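Local coordinates for protein cytochrome c552 (Thermochromatium tepidum, PDB 5ZE8) that binds five heme c groups and, as a low-potential multiheme cytochrome of a purple sulfur photosynthetic bacterium, probably carries electrons, at residues 238-242 against 353-357; 318-324 against 402-408. One frame throughout, in Å; residues are numbered along the deposited sequence.

Contact 1 (238-242 against 353-357)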
loop_
_atom_site.group_PDB
_atom_site.type_symbol
_atom_site.label_atom_id
_atom_site.label_comp_id
_atom_site.label_asym_id
_atom_site.label_seq_id
_atom_site.Cartn_x
_atom_site.Cartn_y
_atom_site.Cartn_z
ATOM N N VAL A 238 14.902 10.589 -7.027
ATOM C CA VAL A 238 15.218 9.332 -6.388
ATOM C C VAL A 238 13.908 8.625 -6.074
ATOM O O VAL A 238 12.999 9.267 -5.516
ATOM C CB VAL A 238 15.963 9.534 -5.101
ATOM C CG1 VAL A 238 16.363 8.173 -4.568
ATOM C CG2 VAL A 238 17.235 10.324 -5.394
ATOM N N PRO A 239 13.796 7.316 -6.409
ATOM C CA PRO A 239 12.521 6.741 -6.054
ATOM C C PRO A 239 12.289 6.679 -4.548
ATOM O O PRO A 239 13.195 6.307 -3.761
ATOM C CB PRO A 239 12.603 5.299 -6.624
ATOM C CG PRO A 239 13.629 5.364 -7.658
ATOM C CD PRO A 239 14.621 6.416 -7.243
ATOM N N LEU A 240 11.065 6.988 -4.148
ATOM C CA LEU A 240 10.597 6.783 -2.769
ATOM C C LEU A 240 9.750 5.505 -2.720
ATOM O O LEU A 240 9.979 4.569 -1.928
ATOM C CB LEU A 240 9.751 7.991 -2.308
ATOM C CG LEU A 240 10.488 9.317 -2.302
ATOM C CD1 LEU A 240 9.462 10.432 -2.221
ATOM C CD2 LEU A 240 11.408 9.336 -1.087
ATOM N N CYS A 241 8.784 5.435 -3.636
ATOM C CA CYS A 241 7.852 4.254 -3.827
ATOM C C CYS A 241 8.100 3.750 -5.237
ATOM O O CYS A 241 8.230 4.546 -6.177
ATOM C CB CYS A 241 6.344 4.621 -3.735
ATOM S SG CYS A 241 5.246 3.586 -4.826
ATOM N N GLN A 242 8.161 2.435 -5.447
ATOM C CA GLN A 242 8.565 1.950 -6.776
ATOM C C GLN A 242 7.990 0.561 -7.048
ATOM O O GLN A 242 8.607 -0.287 -7.732
ATOM C CB GLN A 242 10.079 1.982 -6.912
ATOM C CG GLN A 242 10.812 1.150 -5.851
ATOM C CD GLN A 242 12.223 1.675 -5.511
ATOM O OE1 GLN A 242 13.038 1.857 -6.396
ATOM N NE2 GLN A 242 12.508 1.856 -4.213
ATOM N N ALA A 353 14.910 -3.558 4.262
ATOM C CA ALA A 353 14.519 -2.115 4.193
ATOM C C ALA A 353 15.203 -1.421 3.010
ATOM O O ALA A 353 16.189 -1.910 2.459
ATOM C CB ALA A 353 14.877 -1.377 5.449
ATOM N N TYR A 354 14.657 -0.285 2.666
ATOM C CA TYR A 354 15.181 0.634 1.645
ATOM C C TYR A 354 15.677 1.881 2.344
ATOM O O TYR A 354 15.074 2.348 3.312
ATOM C CB TYR A 354 14.051 0.971 0.693
ATOM C CG TYR A 354 14.424 1.933 -0.435
ATOM C CD1 TYR A 354 15.467 1.662 -1.296
ATOM C CD2 TYR A 354 13.665 3.102 -0.660
ATOM C CE1 TYR A 354 15.779 2.569 -2.331
ATOM C CE2 TYR A 354 13.969 3.981 -1.661
ATOM C CZ TYR A 354 15.004 3.724 -2.485
ATOM O OH TYR A 354 15.308 4.620 -3.508
ATOM N N GLY A 355 16.793 2.433 1.909
ATOM C CA GLY A 355 17.207 3.748 2.415
ATOM C C GLY A 355 17.530 4.616 1.193
ATOM O O GLY A 355 17.684 4.087 0.023
ATOM N N LEU A 356 17.606 5.922 1.481
ATOM C CA LEU A 356 18.102 6.880 0.491
ATOM C C LEU A 356 19.389 7.507 1.008
ATOM O O LEU A 356 19.707 7.459 2.229
ATOM C CB LEU A 356 17.066 7.940 0.224
ATOM C CG LEU A 356 15.681 7.344 -0.107
ATOM C CD1 LEU A 356 14.739 7.487 1.051
ATOM C CD2 LEU A 356 15.126 8.049 -1.289
ATOM N N ALA A 357 20.114 8.092 0.073
ATOM C CA ALA A 357 21.461 8.525 0.370
ATOM C C ALA A 357 21.776 9.837 -0.275
ATOM O O ALA A 357 21.055 10.295 -1.155
ATOM C CB ALA A 357 22.422 7.459 -0.117
HETATM O O HOH W 1 15.671 2.829 -5.863
#
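Y354 reaches across to the short strand at P239, where its OH donates a hydrogen bond to the backbone oxygen, P239 O, at 2.7 Å. The hydroxyl approaches about 20° out of the carbonyl plane, and the oxygen lies at the edge of the tyrosine ring. Y354 can span the gap because its CG is anti to the backbone N (chi1 180°), which carries the ring toward P239 and Q242. Over one face of that ring comes the amide of Q242. Its NE2 sits 3.5 Å above the ring plane, nearer the rim than the centre, and is closest to CZ and CE2; the amide stands steeply on the ring, the two planes 77° apart. The other end of the same amide closes a small circuit through water 1, which donates to Q242 OE1 and to Y354 OH, 3.0 Å from the phenol oxygen. The phenol oxygen is thus both donor and acceptor, its O-H directed at P239 O while water 1 donates to it.

The two backbones do not pair here. Strand 351-357 belongs to the six-stranded antiparallel sheet, whereas P239 to C241 form a short antiparallel pair with 232-233, where L240 and C241 both face R232 in a classic beta bulge.

Beyond the tyrosine the contact turns apolar and converges on one methyl, L356 CD2. V238 CG1 meets it at 3.5 Å, the two side chains running antiparallel alongside each other. L240 sets off away from the strand, but its CD2 still comes within 3.9 Å of L356 CD2, with the two side chains roughly perpendicular. P366, from a loop, touches both leucines, and P372 of the next strand in the sheet lies against V238 and Y354.

Contact 2 (318-324 against 402-408). With HEC (heme c), chain F.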
loop_
_atom_site.group_PDB
_atom_site.type_symbol
_atom_site.label_atom_id
_atom_site.label_comp_id
_atom_site.label_asym_id
_atom_site.label_seq_id
_atom_site.Cartn_x
_atom_site.Cartn_y
_atom_site.Cartn_z
ATOM N N PHE A 318 9.420 3.762 3.977
ATOM C CA PHE A 318 9.759 3.489 5.362
ATOM C C PHE A 318 9.289 2.108 5.857
ATOM O O PHE A 318 9.541 1.790 7.006
ATOM C CB PHE A 318 9.304 4.485 6.340
ATOM C CG PHE A 318 8.301 5.383 5.825
ATOM C CD1 PHE A 318 6.977 4.941 5.701
ATOM C CD2 PHE A 318 8.671 6.629 5.403
ATOM C CE1 PHE A 318 6.020 5.816 5.174
ATOM C CE2 PHE A 318 7.716 7.510 4.831
ATOM C CZ PHE A 318 6.394 7.087 4.707
ATOM N N ARG A 319 8.592 1.357 5.000
ATOM C CA ARG A 319 8.261 0.043 5.373
ATOM C C ARG A 319 9.549 -0.789 5.570
ATOM O O ARG A 319 10.520 -0.703 4.811
ATOM C CB ARG A 319 7.443 -0.651 4.291
ATOM C CG ARG A 319 6.166 -0.019 3.864
ATOM C CD ARG A 319 5.255 0.238 5.038
ATOM N NE ARG A 319 3.896 0.546 4.601
ATOM C CZ ARG A 319 3.167 1.590 4.955
ATOM N NH1 ARG A 319 1.938 1.703 4.480
ATOM N NH2 ARG A 319 3.693 2.560 5.745
ATOM N N ASN A 320 9.487 -1.640 6.579
ATOM C CA ASN A 320 10.615 -2.505 6.867
ATOM C C ASN A 320 10.269 -3.755 7.610
ATOM O O ASN A 320 9.323 -3.777 8.369
ATOM C CB ASN A 320 11.688 -1.710 7.600
ATOM C CG ASN A 320 11.255 -1.273 8.975
ATOM O OD1 ASN A 320 11.474 -2.006 9.936
ATOM N ND2 ASN A 320 10.577 -0.103 9.070
ATOM N N LEU A 321 11.040 -4.805 7.417
ATOM C CA LEU A 321 10.935 -6.023 8.236
ATOM C C LEU A 321 12.216 -6.279 8.958
ATOM O O LEU A 321 13.316 -5.803 8.562
ATOM C CB LEU A 321 10.735 -7.251 7.370
ATOM C CG LEU A 321 10.044 -7.165 6.027
ATOM C CD1 LEU A 321 10.092 -8.471 5.237
ATOM C CD2 LEU A 321 8.630 -6.698 6.248
ATOM N N TYR A 322 12.116 -7.095 10.001
ATOM C CA TYR A 322 13.346 -7.592 10.610
ATOM C C TYR A 322 13.113 -8.963 11.176
ATOM O O TYR A 322 12.000 -9.241 11.560
ATOM C CB TYR A 322 13.897 -6.657 11.666
ATOM C CG TYR A 322 13.091 -6.317 12.881
ATOM C CD1 TYR A 322 13.037 -7.167 13.969
ATOM C CD2 TYR A 322 12.332 -5.151 12.979
ATOM C CE1 TYR A 322 12.297 -6.843 15.100
ATOM C CE2 TYR A 322 11.635 -4.789 14.120
ATOM C CZ TYR A 322 11.582 -5.677 15.175
ATOM O OH TYR A 322 10.854 -5.358 16.290
ATOM N N LEU A 323 14.208 -9.764 11.193
ATOM C CA LEU A 323 14.223 -11.118 11.691
ATOM C C LEU A 323 14.841 -11.106 13.086
ATOM O O LEU A 323 15.885 -10.564 13.262
ATOM C CB LEU A 323 15.050 -12.010 10.806
ATOM C CG LEU A 323 15.474 -13.340 11.425
ATOM C CD1 LEU A 323 14.220 -14.255 11.595
ATOM C CD2 LEU A 323 16.443 -13.993 10.534
ATOM N N LYS A 324 14.173 -11.702 14.056
ATOM C CA LYS A 324 14.779 -12.035 15.349
ATOM C C LYS A 324 14.900 -13.550 15.453
ATOM O O LYS A 324 13.919 -14.226 15.371
ATOM C CB LYS A 324 13.927 -11.538 16.457
ATOM C CG LYS A 324 13.811 -10.054 16.513
ATOM C CD LYS A 324 15.079 -9.381 17.076
ATOM C CE LYS A 324 15.273 -9.547 18.581
ATOM N NZ LYS A 324 14.176 -8.999 19.371
ATOM N N LEU A 402 9.524 -13.080 12.479
ATOM C CA LEU A 402 9.661 -12.059 11.449
ATOM C C LEU A 402 8.662 -10.941 11.734
ATOM O O LEU A 402 7.464 -11.224 12.027
ATOM C CB LEU A 402 9.420 -12.662 10.093
ATOM C CG LEU A 402 9.593 -11.722 8.914
ATOM C CD1 LEU A 402 11.036 -11.331 8.745
ATOM C CD2 LEU A 402 9.118 -12.380 7.628
ATOM N N TYR A 403 9.156 -9.713 11.827
ATOM C CA TYR A 403 8.377 -8.525 12.226
ATOM C C TYR A 403 8.253 -7.572 11.053
ATOM O O TYR A 403 9.201 -7.354 10.322
ATOM C CB TYR A 403 8.935 -7.732 13.392
ATOM C CG TYR A 403 8.775 -8.525 14.684
ATOM C CD1 TYR A 403 7.611 -8.430 15.445
ATOM C CD2 TYR A 403 9.835 -9.417 15.096
ATOM C CE1 TYR A 403 7.490 -9.159 16.595
ATOM C CE2 TYR A 403 9.700 -10.110 16.271
ATOM C CZ TYR A 403 8.548 -9.978 16.989
ATOM O OH TYR A 403 8.330 -10.670 18.183
ATOM N N TYR A 404 7.048 -7.098 10.832
ATOM C CA TYR A 404 6.761 -6.022 9.870
ATOM C C TYR A 404 6.513 -4.692 10.589
ATOM O O TYR A 404 5.911 -4.593 11.673
ATOM C CB TYR A 404 5.540 -6.397 9.068
ATOM C CG TYR A 404 5.033 -5.330 8.092
ATOM C CD1 TYR A 404 4.167 -4.375 8.530
ATOM C CD2 TYR A 404 5.424 -5.270 6.727
ATOM C CE1 TYR A 404 3.637 -3.385 7.681
ATOM C CE2 TYR A 404 4.926 -4.275 5.859
ATOM C CZ TYR A 404 4.037 -3.355 6.357
ATOM O OH TYR A 404 3.488 -2.408 5.526
ATOM N N ASN A 405 6.932 -3.614 9.929
ATOM C CA ASN A 405 6.791 -2.290 10.534
ATOM C C ASN A 405 6.382 -1.267 9.476
ATOM O O ASN A 405 7.055 -1.172 8.439
ATOM C CB ASN A 405 8.133 -1.876 11.048
ATOM C CG ASN A 405 8.703 -2.856 12.064
ATOM O OD1 ASN A 405 8.373 -2.774 13.215
ATOM N ND2 ASN A 405 9.410 -3.867 11.578
ATOM N N LEU A 406 5.293 -0.510 9.732
ATOM C CA LEU A 406 4.881 0.598 8.861
ATOM C C LEU A 406 5.909 1.713 8.689
ATOM O O LEU A 406 5.944 2.357 7.655
ATOM C CB LEU A 406 3.583 1.207 9.385
ATOM C CG LEU A 406 2.349 0.290 9.242
ATOM C CD1 LEU A 406 1.176 0.975 9.995
ATOM C CD2 LEU A 406 1.900 0.046 7.821
ATOM N N LEU A 407 6.740 1.928 9.719
ATOM C CA LEU A 407 7.698 3.025 9.750
ATOM C C LEU A 407 9.058 2.605 10.216
ATOM O O LEU A 407 9.178 1.691 10.989
ATOM C CB LEU A 407 7.192 4.118 10.688
ATOM C CG LEU A 407 5.863 4.788 10.351
ATOM C CD1 LEU A 407 5.403 5.673 11.531
ATOM C CD2 LEU A 407 6.055 5.588 9.091
ATOM N N TRP A 408 10.089 3.286 9.764
ATOM C CA TRP A 408 11.427 3.073 10.260
ATOM C C TRP A 408 11.516 3.294 11.750
ATOM O O TRP A 408 10.820 4.124 12.285
ATOM C CB TRP A 408 12.393 4.103 9.637
ATOM C CG TRP A 408 12.714 3.952 8.155
ATOM C CD1 TRP A 408 12.858 2.810 7.467
ATOM C CD2 TRP A 408 12.899 5.021 7.212
ATOM N NE1 TRP A 408 13.131 3.056 6.125
ATOM C CE2 TRP A 408 13.205 4.416 5.955
ATOM C CE3 TRP A 408 12.852 6.433 7.323
ATOM C CZ2 TRP A 408 13.404 5.130 4.813
ATOM C CZ3 TRP A 408 13.056 7.145 6.163
ATOM C CH2 TRP A 408 13.280 6.486 4.918
HETATM FE FE HEC F . 0.478 -6.354 -3.826
HETATM C CHA HEC F . 0.953 -5.833 -0.560
HETATM C CHB HEC F . 0.206 -2.991 -4.394
HETATM C CHC HEC F . 0.206 -6.909 -7.206
HETATM C CHD HEC F . 0.233 -9.722 -3.244
HETATM N NA HEC F . 0.577 -4.705 -2.727
HETATM C C1A HEC F . 0.851 -4.702 -1.344
HETATM C C2A HEC F . 0.877 -3.351 -0.858
HETATM C C3A HEC F . 0.636 -2.580 -1.965
HETATM C C4A HEC F . 0.458 -3.399 -3.108
HETATM C CMA HEC F . 0.597 -1.051 -2.045
HETATM C CAA HEC F . 1.207 -2.895 0.584
HETATM C CBA HEC F . 2.713 -2.814 0.813
HETATM C CGA HEC F . 3.126 -2.362 2.191
HETATM O O1A HEC F . 3.127 -1.145 2.494
HETATM O O2A HEC F . 3.453 -3.260 3.026
HETATM N NB HEC F . 0.241 -5.207 -5.495
HETATM C C1B HEC F . 0.096 -3.847 -5.461
HETATM C C2B HEC F . -0.074 -3.354 -6.783
HETATM C C3B HEC F . -0.064 -4.437 -7.659
HETATM C C4B HEC F . 0.159 -5.605 -6.777
HETATM C CMB HEC F . -0.203 -1.888 -7.218
HETATM C CAB HEC F . -0.074 -4.533 -9.130
HETATM C CBB HEC F . 0.923 -3.790 -9.781
HETATM N NC HEC F . 0.268 -7.998 -4.998
HETATM C C1C HEC F . 0.212 -7.984 -6.357
HETATM C C2C HEC F . -0.079 -9.322 -6.781
HETATM C C3C HEC F . -0.120 -10.147 -5.690
HETATM C C4C HEC F . 0.154 -9.292 -4.553
HETATM C CMC HEC F . -0.365 -9.733 -8.224
HETATM C CAC HEC F . -0.352 -11.643 -5.543
HETATM C CBC HEC F . 0.462 -12.499 -6.315
HETATM N ND HEC F . 0.640 -7.495 -2.263
HETATM C C1D HEC F . 0.430 -8.865 -2.158
HETATM C C2D HEC F . 0.472 -9.320 -0.751
HETATM C C3D HEC F . 0.709 -8.253 0.034
HETATM C C4D HEC F . 0.790 -7.147 -0.967
HETATM C CMD HEC F . 0.328 -10.731 -0.317
HETATM C CAD HEC F . 0.828 -8.150 1.525
HETATM C CBD HEC F . 2.179 -7.621 1.946
HETATM C CGD HEC F . 2.210 -6.212 2.515
HETATM O O1D HEC F . 1.182 -5.653 2.890
HETATM O O2D HEC F . 3.320 -5.706 2.582
HETATM O O HOH W 2 12.546 0.785 4.242
#
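Two neighbouring antiparallel strands of the six-stranded sheet, 320-328 and 397-405, pair here, and a heme propionate is held by R319, just before one strand, and Y404, within the other. N320 with N405 and Y322 with Y403 are hydrogen-bonded pairs; L321 with Y404 and L323 with L402 are non-hydrogen-bonded ones.

The asparagines reinforce the pairing. N320 O accepts from N405 N at 2.9 Å and also from N405 ND2, which comes from above the carbonyl plane, 49° out of it. The two side-chain amides lie almost parallel. N320 holds CG between its own backbone N and carbonyl carbon (chi1 67°), and from there ND2 donates to F318 O at 3.0 Å and, weakly, to L407 O, tying together the two segments at the end of the pairing. On the same face as these amides, Y403 CB sits over the ring of Y322 toward its rim, while the two tyrosine rings are offset, with little overlap. Y403 OH turns elsewhere, to E401.

Past the strands, F318 CA rests over the five-membered ring of W408, 3.6 Å from its centroid, and the phenyl ring presents its edge to the six-membered ring in a T-shaped stack with planes at 90°.

Y404 points to the opposite face, where its OH donates to heme O2A at 2.6 Å; R319 gives NE to O1A of the same carboxylate at 2.8 Å. A bend at chi2 turns the guanidinium along L406: CD2 of that leucine lies over its centre, and NH2 bonds L406 O at 3.0 Å. NH2 also bonds a propionate of another heme. With an arginine and a phenol on its two oxygens, the propionate is probably stabilised as the anion, which could in turn influence the potential of its heme.

In the fold
Contacts 1 and 2, with centres 15 Å apart, meet through one sheet: strand 351-357 of contact 1 pairs with strand 320-328 of contact 2, and their segments alternate along the chain. W408 bridges them, its NE1 3.5 Å from Y354 O and its CH2 4.3 Å from L356 CD1, while A353 CB packs 3.9 Å from N320 CB. They differ in their relation to the hemes. Contact 2 bonds directly to propionates, the side chain of R319 lying about 3 Å from a heme, whereas in contact 1 the L240 side chain is about 7 Å from one. Contact 1 sets the sheet against 238-242, and contact 2 ties the same sheet to the propionates.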